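Long-range contacts in ParB domain protein nuclease (Sulfolobus solfataricus, PDB 5K5D), which probably acts in archaeal DNA segregation as a ParB-like partition protein, possibly with nuclease activity: residues I16-K26 and N56-L66; I153-T161 and I168-I176. The protein carries 4 engineered substitutions. All coordinates share one frame; numbering follows the deposited sequence.

Interaction 1. Residues I16-K26 and N56-L66; sequences IEKLKEDDEFK and NYVLIDGYTRL
Lys26 CA lies 3.7 Å above the centre of one face of the Tyr63 ring, while Leu59 CD1, from the tyrosine's own segment, sits over the centre of the opposite face. At the rim, in plane, Glu21 CB approaches Tyr63 CE2 to 3.3 Å. A second tyrosine, Tyr57, carries Lys18 CE over the middle of a face. With CG anti to the backbone N (chi1 -170°) and an extended chain, Lys18 brings NZ 4.1 Å from the centroid of the Tyr57 ring, an off-centre cation-pi contact; the Tyr57 hydroxyl bonds to Glu12 and Lys81. The edge of Phe25 meets Leu59 O, its CD1 lying 3.5 Å from that oxygen. Asp22 N donates to Tyr63 OH (2.8 Å, almost straight at 175°), tying the start of helix 23-26 to helix 63-71. There Asp22 OD2 N-caps helix 23-26, taking Glu24 N and Phe25 N from opposite faces of its carboxylate. A single bridge completes the join, with Lys20 N to Tyr57 O at 2.8 Å and Leu59 N to Lys20 O at 2.7 Å. The Gly-Tyr-Thr-Arg sequence opening helix 63-71, whose backbone N-H groups and Thr64 hydroxyl hold a citrate, probably from the crystallisation liquor, is consistent with the anion-binding GxxR motif of ParB N-terminal domains.

Interaction 2. Residues I153-T161 and I168-I176; sequences IEENEEFVT and ISALEYERI
Ser169 OG, the N-cap of helix 170-180, is gripped from both segments. Lying between the backbone N and the carbonyl carbon (chi1 72°), it is turned to the helix N-H groups, accepting from Glu172 N at 3.2 Å and more weakly from Leu171 N. It donates to Asn156 OD1 at 2.7 Å from above the amide plane (47° out of it). Glu172 OE1 takes Ser169 N at 2.8 Å on the anti lone pair, completing a capping box. The Asn156 amide is also pressed on Leu171, ND2 lying 3.3 Å from CD2. With an alanine in place of Asn156, the Ser169 hydroxyl would probably lose its acceptor from residues 153-161 and be held by the helix N-H groups alone, with a gap opened beside Leu171. Ser169 CB rests over one face of the Phe159 ring, near the rim. Glu155 OE2 and Glu174 OE2 come within 2.5 Å; one of the two acids probably holds a proton, and Arg193 makes a long, weak ion pair with Glu155. Val160 N reaches Ile168 O at 2.9 Å in an antiparallel hydrogen-bonded pair. The hairpin runs straight into helix 170-180, whose Tyr173 and Ile176 pack on helix 109-128 while Glu174 touches helix 189-201.

Interaction 1 closes before interaction 2 opens along the chain, and the two lie on opposite sides of its centre, their centres about 34 Å apart and their nearest atoms about 13 Å apart. They share no sheet: residues 56-66 include an edge strand, 59-61, of the four-stranded mixed sheet in the ParB-like N-terminal region, whereas 153-161 and 168-176 include the strands of a separate two-stranded hairpin and the start of helix 170-180. What connects them is helix 109-128, which follows the first and precedes the second. Its Arg122 pairs with Glu24 of interaction 1, and its Asp121 bonds to Tyr173 of interaction 2. One long helix therefore links the partition-type domain to the helical remainder of the chain.

Interaction 1. Residues I16-K26 and N56-L66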
loop_
_atom_site.group_PDB
_atom_site.type_symbol
_atom_site.label_atom_id
_atom_site.label_comp_id
_atom_site.label_asym_id
_atom_site.label_seq_id
_atom_site.Cartn_x
_atom_site.Cartn_y
_atom_site.Cartn_z
ATOM N N ILE B 16 15.886 25.200 1.161
ATOM C CA ILE B 16 14.597 24.523 1.097
ATOM C C ILE B 16 14.140 24.292 -0.345
ATOM O O ILE B 16 13.386 23.360 -0.625
ATOM C CB ILE B 16 13.521 25.291 1.891
ATOM C CG1 ILE B 16 12.265 24.435 2.060
ATOM C CG2 ILE B 16 13.207 26.624 1.223
ATOM C CD1 ILE B 16 11.285 24.998 3.051
ATOM N N GLU B 17 14.623 25.127 -1.257
ATOM C CA GLU B 17 14.218 25.045 -2.654
ATOM C C GLU B 17 15.122 24.122 -3.466
ATOM O O GLU B 17 14.885 23.886 -4.655
ATOM C CB GLU B 17 14.186 26.443 -3.276
ATOM C CG GLU B 17 13.283 27.422 -2.540
ATOM C CD GLU B 17 11.830 26.984 -2.538
ATOM O OE1 GLU B 17 11.351 26.509 -3.590
ATOM O OE2 GLU B 17 11.169 27.109 -1.485
ATOM N N LYS B 18 16.159 23.594 -2.825
ATOM C CA LYS B 18 17.087 22.703 -3.509
ATOM C C LYS B 18 16.468 21.319 -3.728
ATOM O O LYS B 18 16.902 20.566 -4.601
ATOM C CB LYS B 18 18.396 22.593 -2.725
ATOM C CG LYS B 18 19.518 21.882 -3.470
ATOM C CD LYS B 18 20.802 21.890 -2.657
ATOM C CE LYS B 18 21.908 21.103 -3.347
ATOM N NZ LYS B 18 23.168 21.123 -2.549
ATOM N N LEU B 19 15.443 21.000 -2.943
ATOM C CA LEU B 19 14.777 19.696 -3.024
ATOM C C LEU B 19 13.841 19.577 -4.225
ATOM O O LEU B 19 12.930 20.388 -4.401
ATOM C CB LEU B 19 14.011 19.403 -1.732
ATOM C CG LEU B 19 14.704 18.501 -0.706
ATOM C CD1 LEU B 19 16.174 18.275 -1.059
ATOM C CD2 LEU B 19 14.548 19.070 0.703
ATOM N N LYS B 20 14.072 18.555 -5.044
ATOM C CA LYS B 20 13.255 18.309 -6.225
ATOM C C LYS B 20 12.227 17.232 -5.921
ATOM O O LYS B 20 12.535 16.240 -5.266
ATOM C CB LYS B 20 14.135 17.898 -7.402
ATOM C CG LYS B 20 15.182 18.941 -7.761
ATOM C CD LYS B 20 16.406 18.312 -8.404
ATOM C CE LYS B 20 17.559 19.308 -8.466
ATOM N NZ LYS B 20 18.852 18.657 -8.829
ATOM N N GLU B 21 11.000 17.430 -6.389
ATOM C CA GLU B 21 9.931 16.496 -6.072
ATOM C C GLU B 21 9.651 15.520 -7.208
ATOM O O GLU B 21 9.771 15.862 -8.383
ATOM C CB GLU B 21 8.657 17.239 -5.666
ATOM C CG GLU B 21 7.940 17.940 -6.799
ATOM C CD GLU B 21 6.615 18.527 -6.356
ATOM O OE1 GLU B 21 6.541 19.035 -5.214
ATOM O OE2 GLU B 21 5.647 18.467 -7.142
ATOM N N ASP B 22 9.297 14.295 -6.835
ATOM C CA ASP B 22 8.953 13.252 -7.785
ATOM C C ASP B 22 7.470 12.972 -7.617
ATOM O O ASP B 22 7.025 12.564 -6.542
ATOM C CB ASP B 22 9.762 11.989 -7.497
ATOM C CG ASP B 22 9.493 10.882 -8.492
ATOM O OD1 ASP B 22 10.359 10.630 -9.353
ATOM O OD2 ASP B 22 8.411 10.265 -8.413
ATOM N N ASP B 23 6.699 13.198 -8.671
ATOM C CA ASP B 23 5.247 13.158 -8.544
ATOM C C ASP B 23 4.722 11.795 -8.105
ATOM O O ASP B 23 3.653 11.702 -7.504
ATOM C CB ASP B 23 4.570 13.614 -9.833
ATOM C CG ASP B 23 3.495 14.644 -9.579
ATOM O OD1 ASP B 23 2.315 14.253 -9.434
ATOM O OD2 ASP B 23 3.836 15.845 -9.500
ATOM N N GLU B 24 5.480 10.741 -8.388
ATOM C CA GLU B 24 5.080 9.412 -7.955
ATOM C C GLU B 24 5.261 9.273 -6.451
ATOM O O GLU B 24 4.355 8.827 -5.751
ATOM C CB GLU B 24 5.877 8.325 -8.676
ATOM C CG GLU B 24 5.288 6.936 -8.484
ATOM C CD GLU B 24 6.338 5.846 -8.462
ATOM O OE1 GLU B 24 7.401 6.058 -7.843
ATOM O OE2 GLU B 24 6.103 4.776 -9.064
ATOM N N PHE B 25 6.436 9.646 -5.957
ATOM C CA PHE B 25 6.708 9.567 -4.528
ATOM C C PHE B 25 5.774 10.503 -3.786
ATOM O O PHE B 25 5.365 10.230 -2.656
ATOM C CB PHE B 25 8.160 9.933 -4.231
ATOM C CG PHE B 25 9.157 9.057 -4.931
ATOM C CD1 PHE B 25 10.424 9.531 -5.241
ATOM C CD2 PHE B 25 8.826 7.757 -5.286
ATOM C CE1 PHE B 25 11.342 8.724 -5.890
ATOM C CE2 PHE B 25 9.740 6.945 -5.936
ATOM C CZ PHE B 25 10.998 7.429 -6.239
ATOM N N LYS B 26 5.434 11.605 -4.442
ATOM C CA LYS B 26 4.565 12.620 -3.860
ATOM C C LYS B 26 3.184 12.065 -3.544
ATOM O O LYS B 26 2.509 12.547 -2.636
ATOM C CB LYS B 26 4.438 13.810 -4.807
ATOM C CG LYS B 26 3.498 14.899 -4.322
ATOM C CD LYS B 26 3.467 16.055 -5.310
ATOM C CE LYS B 26 2.700 17.241 -4.754
ATOM N NZ LYS B 26 2.734 18.398 -5.691
ATOM N N ASN B 56 20.641 13.050 -5.851
ATOM C CA ASN B 56 20.392 14.272 -6.608
ATOM C C ASN B 56 19.323 15.146 -5.965
ATOM O O ASN B 56 18.748 16.019 -6.614
ATOM C CB ASN B 56 19.966 13.938 -8.039
ATOM C CG ASN B 56 21.019 13.149 -8.792
ATOM O OD1 ASN B 56 22.216 13.416 -8.668
ATOM N ND2 ASN B 56 20.580 12.158 -9.558
ATOM N N TYR B 57 19.061 14.904 -4.686
ATOM C CA TYR B 57 18.167 15.759 -3.914
ATOM C C TYR B 57 16.722 15.645 -4.385
ATOM O O TYR B 57 15.937 16.585 -4.270
ATOM C CB TYR B 57 18.665 17.208 -3.934
ATOM C CG TYR B 57 20.058 17.336 -3.357
ATOM C CD1 TYR B 57 21.178 17.317 -4.181
ATOM C CD2 TYR B 57 20.255 17.438 -1.986
ATOM C CE1 TYR B 57 22.451 17.414 -3.655
ATOM C CE2 TYR B 57 21.522 17.535 -1.451
ATOM C CZ TYR B 57 22.617 17.520 -2.289
ATOM O OH TYR B 57 23.881 17.614 -1.755
ATOM N N VAL B 58 16.385 14.478 -4.924
ATOM C CA VAL B 58 15.003 14.136 -5.202
ATOM C C VAL B 58 14.355 13.689 -3.896
ATOM O O VAL B 58 14.822 12.748 -3.249
ATOM C CB VAL B 58 14.892 13.006 -6.252
ATOM C CG1 VAL B 58 13.453 12.538 -6.389
ATOM C CG2 VAL B 58 15.436 13.465 -7.591
ATOM N N LEU B 59 13.291 14.384 -3.508
ATOM C CA LEU B 59 12.563 14.078 -2.287
ATOM C C LEU B 59 11.938 12.688 -2.388
ATOM O O LEU B 59 11.230 12.378 -3.348
ATOM C CB LEU B 59 11.465 15.119 -2.066
ATOM C CG LEU B 59 11.229 15.655 -0.653
ATOM C CD1 LEU B 59 9.737 15.748 -0.368
ATOM C CD2 LEU B 59 11.923 14.800 0.389
ATOM N N ILE B 60 12.202 11.850 -1.395
ATOM C CA ILE B 60 11.651 10.504 -1.385
ATOM C C ILE B 60 10.502 10.434 -0.399
ATOM O O ILE B 60 9.417 9.952 -0.719
ATOM C CB ILE B 60 12.721 9.464 -1.002
ATOM C CG1 ILE B 60 13.767 9.359 -2.111
ATOM C CG2 ILE B 60 12.086 8.105 -0.738
ATOM C CD1 ILE B 60 14.875 8.381 -1.799
ATOM N N ASP B 61 10.761 10.935 0.801
ATOM C CA ASP B 61 9.778 10.946 1.868
ATOM C C ASP B 61 9.761 12.297 2.578
ATOM O O ASP B 61 10.808 12.820 2.956
ATOM C CB ASP B 61 10.104 9.861 2.886
ATOM C CG ASP B 61 9.023 9.702 3.918
ATOM O OD1 ASP B 61 7.856 9.519 3.516
ATOM O OD2 ASP B 61 9.334 9.769 5.126
ATOM N N GLY B 62 8.569 12.857 2.758
ATOM C CA GLY B 62 8.419 14.075 3.533
ATOM C C GLY B 62 7.775 15.207 2.763
ATOM O O GLY B 62 8.104 16.373 2.976
ATOM N N TYR B 63 6.845 14.869 1.877
ATOM C CA TYR B 63 6.240 15.865 0.998
ATOM C C TYR B 63 5.321 16.844 1.724
ATOM O O TYR B 63 5.341 18.042 1.454
ATOM C CB TYR B 63 5.523 15.190 -0.175
ATOM C CG TYR B 63 6.490 14.739 -1.244
ATOM C CD1 TYR B 63 7.124 13.503 -1.165
ATOM C CD2 TYR B 63 6.793 15.563 -2.316
ATOM C CE1 TYR B 63 8.023 13.099 -2.133
ATOM C CE2 TYR B 63 7.685 15.168 -3.289
ATOM C CZ TYR B 63 8.299 13.937 -3.194
ATOM O OH TYR B 63 9.188 13.548 -4.169
ATOM N N THR B 64 4.518 16.339 2.645
ATOM C CA THR B 64 3.676 17.223 3.434
ATOM C C THR B 64 4.552 18.132 4.300
ATOM O O THR B 64 4.428 19.356 4.248
ATOM C CB THR B 64 2.664 16.434 4.285
ATOM O OG1 THR B 64 1.776 15.718 3.416
ATOM C CG2 THR B 64 1.852 17.370 5.164
ATOM N N ARG B 65 5.449 17.527 5.074
ATOM C CA ARG B 65 6.382 18.277 5.908
ATOM C C ARG B 65 7.102 19.384 5.141
ATOM O O ARG B 65 7.215 20.508 5.626
ATOM C CB ARG B 65 7.400 17.337 6.552
ATOM C CG ARG B 65 6.808 16.415 7.600
ATOM C CD ARG B 65 7.842 15.434 8.124
ATOM N NE ARG B 65 8.151 14.394 7.150
ATOM C CZ ARG B 65 9.025 13.414 7.353
ATOM N NH1 ARG B 65 9.689 13.342 8.500
ATOM N NH2 ARG B 65 9.239 12.505 6.410
ATOM N N LEU B 66 7.596 19.072 3.949
ATOM C CA LEU B 66 8.271 20.079 3.138
ATOM C C LEU B 66 7.313 21.209 2.773
ATOM O O LEU B 66 7.683 22.385 2.807
ATOM C CB LEU B 66 8.863 19.468 1.865
ATOM C CG LEU B 66 9.569 20.497 0.975
ATOM C CD1 LEU B 66 10.767 21.095 1.696
ATOM C CD2 LEU B 66 9.992 19.907 -0.359
#

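Interaction 2. Residues I153-T161 and I168-I176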
loop_
_atom_site.group_PDB
_atom_site.type_symbol
_atom_site.label_atom_id
_atom_site.label_comp_id
_atom_site.label_asym_id
_atom_site.label_seq_id
_atom_site.Cartn_x
_atom_site.Cartn_y
_atom_site.Cartn_z
ATOM N N ILE B 153 1.957 -25.086 -3.212
ATOM C CA ILE B 153 1.986 -25.276 -4.659
ATOM C C ILE B 153 0.741 -24.647 -5.275
ATOM O O ILE B 153 0.818 -23.974 -6.303
ATOM C CB ILE B 153 2.056 -26.769 -5.050
ATOM C CG1 ILE B 153 3.420 -27.361 -4.688
ATOM C CG2 ILE B 153 1.791 -26.946 -6.539
ATOM C CD1 ILE B 153 3.564 -28.834 -5.039
ATOM N N GLU B 154 -0.402 -24.868 -4.631
ATOM C CA GLU B 154 -1.663 -24.271 -5.055
ATOM C C GLU B 154 -1.541 -22.751 -5.084
ATOM O O GLU B 154 -2.011 -22.093 -6.013
ATOM C CB GLU B 154 -2.790 -24.676 -4.103
ATOM C CG GLU B 154 -4.128 -24.018 -4.407
ATOM C CD GLU B 154 -4.920 -23.700 -3.152
ATOM O OE1 GLU B 154 -4.336 -23.756 -2.049
ATOM O OE2 GLU B 154 -6.125 -23.389 -3.268
ATOM N N GLU B 155 -0.902 -22.205 -4.056
ATOM C CA GLU B 155 -0.719 -20.766 -3.933
ATOM C C GLU B 155 0.236 -20.237 -5.003
ATOM O O GLU B 155 0.254 -19.043 -5.303
ATOM C CB GLU B 155 -0.209 -20.433 -2.531
ATOM C CG GLU B 155 -0.160 -18.961 -2.214
ATOM C CD GLU B 155 0.100 -18.708 -0.747
ATOM O OE1 GLU B 155 -0.598 -19.321 0.088
ATOM O OE2 GLU B 155 1.008 -17.909 -0.431
ATOM N N ASN B 156 1.027 -21.137 -5.579
ATOM C CA ASN B 156 1.930 -20.784 -6.667
ATOM C C ASN B 156 1.293 -21.076 -8.023
ATOM O O ASN B 156 1.936 -20.940 -9.064
ATOM C CB ASN B 156 3.256 -21.538 -6.530
ATOM C CG ASN B 156 4.453 -20.709 -6.968
ATOM O OD1 ASN B 156 4.312 -19.729 -7.696
ATOM N ND2 ASN B 156 5.641 -21.101 -6.523
ATOM N N GLU B 157 0.023 -21.481 -7.996
ATOM C CA GLU B 157 -0.726 -21.787 -9.213
ATOM C C GLU B 157 -1.461 -20.556 -9.728
ATOM O O GLU B 157 -1.582 -20.353 -10.936
ATOM C CB GLU B 157 -1.747 -22.903 -8.963
ATOM C CG GLU B 157 -1.169 -24.209 -8.442
ATOM C CD GLU B 157 -0.298 -24.924 -9.455
ATOM O OE1 GLU B 157 0.100 -26.077 -9.184
ATOM O OE2 GLU B 157 -0.011 -24.338 -10.519
ATOM N N GLU B 158 -1.973 -19.748 -8.805
ATOM C CA GLU B 158 -2.731 -18.561 -9.176
ATOM C C GLU B 158 -1.802 -17.387 -9.445
ATOM O O GLU B 158 -0.788 -17.216 -8.772
ATOM C CB GLU B 158 -3.746 -18.195 -8.094
ATOM C CG GLU B 158 -4.741 -19.293 -7.780
ATOM C CD GLU B 158 -4.243 -20.237 -6.707
ATOM O OE1 GLU B 158 -4.657 -21.415 -6.707
ATOM O OE2 GLU B 158 -3.440 -19.795 -5.857
ATOM N N PHE B 159 -2.162 -16.579 -10.434
ATOM C CA PHE B 159 -1.327 -15.467 -10.853
ATOM C C PHE B 159 -2.175 -14.236 -11.135
ATOM O O PHE B 159 -3.373 -14.337 -11.381
ATOM C CB PHE B 159 -0.529 -15.847 -12.107
ATOM C CG PHE B 159 0.484 -16.933 -11.877
ATOM C CD1 PHE B 159 0.105 -18.265 -11.864
ATOM C CD2 PHE B 159 1.818 -16.620 -11.680
ATOM C CE1 PHE B 159 1.038 -19.269 -11.654
ATOM C CE2 PHE B 159 2.756 -17.619 -11.470
ATOM C CZ PHE B 159 2.364 -18.945 -11.457
ATOM N N VAL B 160 -1.542 -13.072 -11.092
ATOM C CA VAL B 160 -2.194 -11.835 -11.491
ATOM C C VAL B 160 -1.278 -11.087 -12.453
ATOM O O VAL B 160 -0.056 -11.260 -12.426
ATOM C CB VAL B 160 -2.537 -10.950 -10.278
ATOM C CG1 VAL B 160 -1.269 -10.434 -9.617
ATOM C CG2 VAL B 160 -3.446 -9.792 -10.697
ATOM N N THR B 161 -1.874 -10.277 -13.318
ATOM C CA THR B 161 -1.111 -9.539 -14.316
ATOM C C THR B 161 -1.256 -8.040 -14.118
ATOM O O THR B 161 -2.325 -7.473 -14.341
ATOM C CB THR B 161 -1.547 -9.906 -15.747
ATOM O OG1 THR B 161 -1.341 -11.306 -15.962
ATOM C CG2 THR B 161 -0.743 -9.112 -16.775
ATOM N N ILE B 168 2.705 -12.585 -11.622
ATOM C CA ILE B 168 3.236 -13.111 -10.375
ATOM C C ILE B 168 2.205 -13.968 -9.651
ATOM O O ILE B 168 1.004 -13.783 -9.820
ATOM C CB ILE B 168 3.716 -11.965 -9.460
ATOM C CG1 ILE B 168 4.383 -12.519 -8.198
ATOM C CG2 ILE B 168 2.562 -11.022 -9.123
ATOM C CD1 ILE B 168 5.022 -11.457 -7.328
ATOM N N SER B 169 2.679 -14.914 -8.850
ATOM C CA SER B 169 1.793 -15.803 -8.114
ATOM C C SER B 169 1.548 -15.274 -6.706
ATOM O O SER B 169 2.282 -14.413 -6.220
ATOM C CB SER B 169 2.384 -17.212 -8.038
ATOM O OG SER B 169 3.497 -17.251 -7.162
ATOM N N ALA B 170 0.511 -15.793 -6.058
ATOM C CA ALA B 170 0.188 -15.400 -4.693
ATOM C C ALA B 170 1.361 -15.685 -3.772
ATOM O O ALA B 170 1.553 -15.005 -2.763
ATOM C CB ALA B 170 -1.049 -16.136 -4.209
ATOM N N LEU B 171 2.144 -16.698 -4.122
ATOM C CA LEU B 171 3.262 -17.100 -3.283
ATOM C C LEU B 171 4.394 -16.087 -3.366
ATOM O O LEU B 171 4.876 -15.598 -2.348
ATOM C CB LEU B 171 3.767 -18.483 -3.682
ATOM C CG LEU B 171 4.847 -19.064 -2.772
ATOM C CD1 LEU B 171 4.337 -19.182 -1.341
ATOM C CD2 LEU B 171 5.306 -20.414 -3.297
ATOM N N GLU B 172 4.812 -15.774 -4.587
ATOM C CA GLU B 172 5.889 -14.818 -4.801
ATOM C C GLU B 172 5.520 -13.479 -4.179
ATOM O O GLU B 172 6.327 -12.873 -3.472
ATOM C CB GLU B 172 6.174 -14.659 -6.295
ATOM C CG GLU B 172 6.349 -15.982 -7.030
ATOM C CD GLU B 172 6.411 -15.816 -8.539
ATOM O OE1 GLU B 172 5.344 -15.622 -9.162
ATOM O OE2 GLU B 172 7.524 -15.882 -9.105
ATOM N N TYR B 173 4.294 -13.028 -4.436
ATOM C CA TYR B 173 3.800 -11.771 -3.877
ATOM C C TYR B 173 3.848 -11.785 -2.350
ATOM O O TYR B 173 4.241 -10.802 -1.723
ATOM C CB TYR B 173 2.374 -11.484 -4.349
ATOM C CG TYR B 173 1.935 -10.053 -4.118
ATOM C CD1 TYR B 173 1.215 -9.695 -2.984
ATOM C CD2 TYR B 173 2.244 -9.058 -5.037
ATOM C CE1 TYR B 173 0.813 -8.384 -2.776
ATOM C CE2 TYR B 173 1.852 -7.746 -4.838
ATOM C CZ TYR B 173 1.137 -7.416 -3.707
ATOM O OH TYR B 173 0.751 -6.110 -3.517
ATOM N N GLU B 174 3.442 -12.901 -1.755
ATOM C CA GLU B 174 3.457 -13.033 -0.305
ATOM C C GLU B 174 4.877 -12.987 0.251
ATOM O O GLU B 174 5.120 -12.394 1.302
ATOM C CB GLU B 174 2.773 -14.329 0.126
ATOM C CG GLU B 174 2.740 -14.535 1.626
ATOM C CD GLU B 174 2.166 -15.885 2.009
ATOM O OE1 GLU B 174 2.750 -16.554 2.888
ATOM O OE2 GLU B 174 1.132 -16.274 1.428
ATOM N N ARG B 175 5.812 -13.620 -0.449
ATOM C CA ARG B 175 7.197 -13.642 -0.001
ATOM C C ARG B 175 7.757 -12.230 -0.049
ATOM O O ARG B 175 8.556 -11.833 0.800
ATOM C CB ARG B 175 8.038 -14.585 -0.864
ATOM C CG ARG B 175 8.943 -13.882 -1.868
ATOM C CD ARG B 175 9.730 -14.880 -2.710
ATOM N NE ARG B 175 8.859 -15.872 -3.336
ATOM C CZ ARG B 175 9.064 -16.399 -4.539
ATOM N NH1 ARG B 175 10.111 -16.022 -5.261
ATOM N NH2 ARG B 175 8.219 -17.298 -5.023
ATOM N N ILE B 176 7.323 -11.474 -1.052
ATOM C CA ILE B 176 7.727 -10.084 -1.191
ATOM C C ILE B 176 7.252 -9.264 0.006
ATOM O O ILE B 176 7.994 -8.440 0.536
ATOM C CB ILE B 176 7.187 -9.476 -2.492
ATOM C CG1 ILE B 176 7.909 -10.094 -3.690
ATOM C CG2 ILE B 176 7.348 -7.970 -2.480
ATOM C CD1 ILE B 176 7.633 -9.401 -4.999
#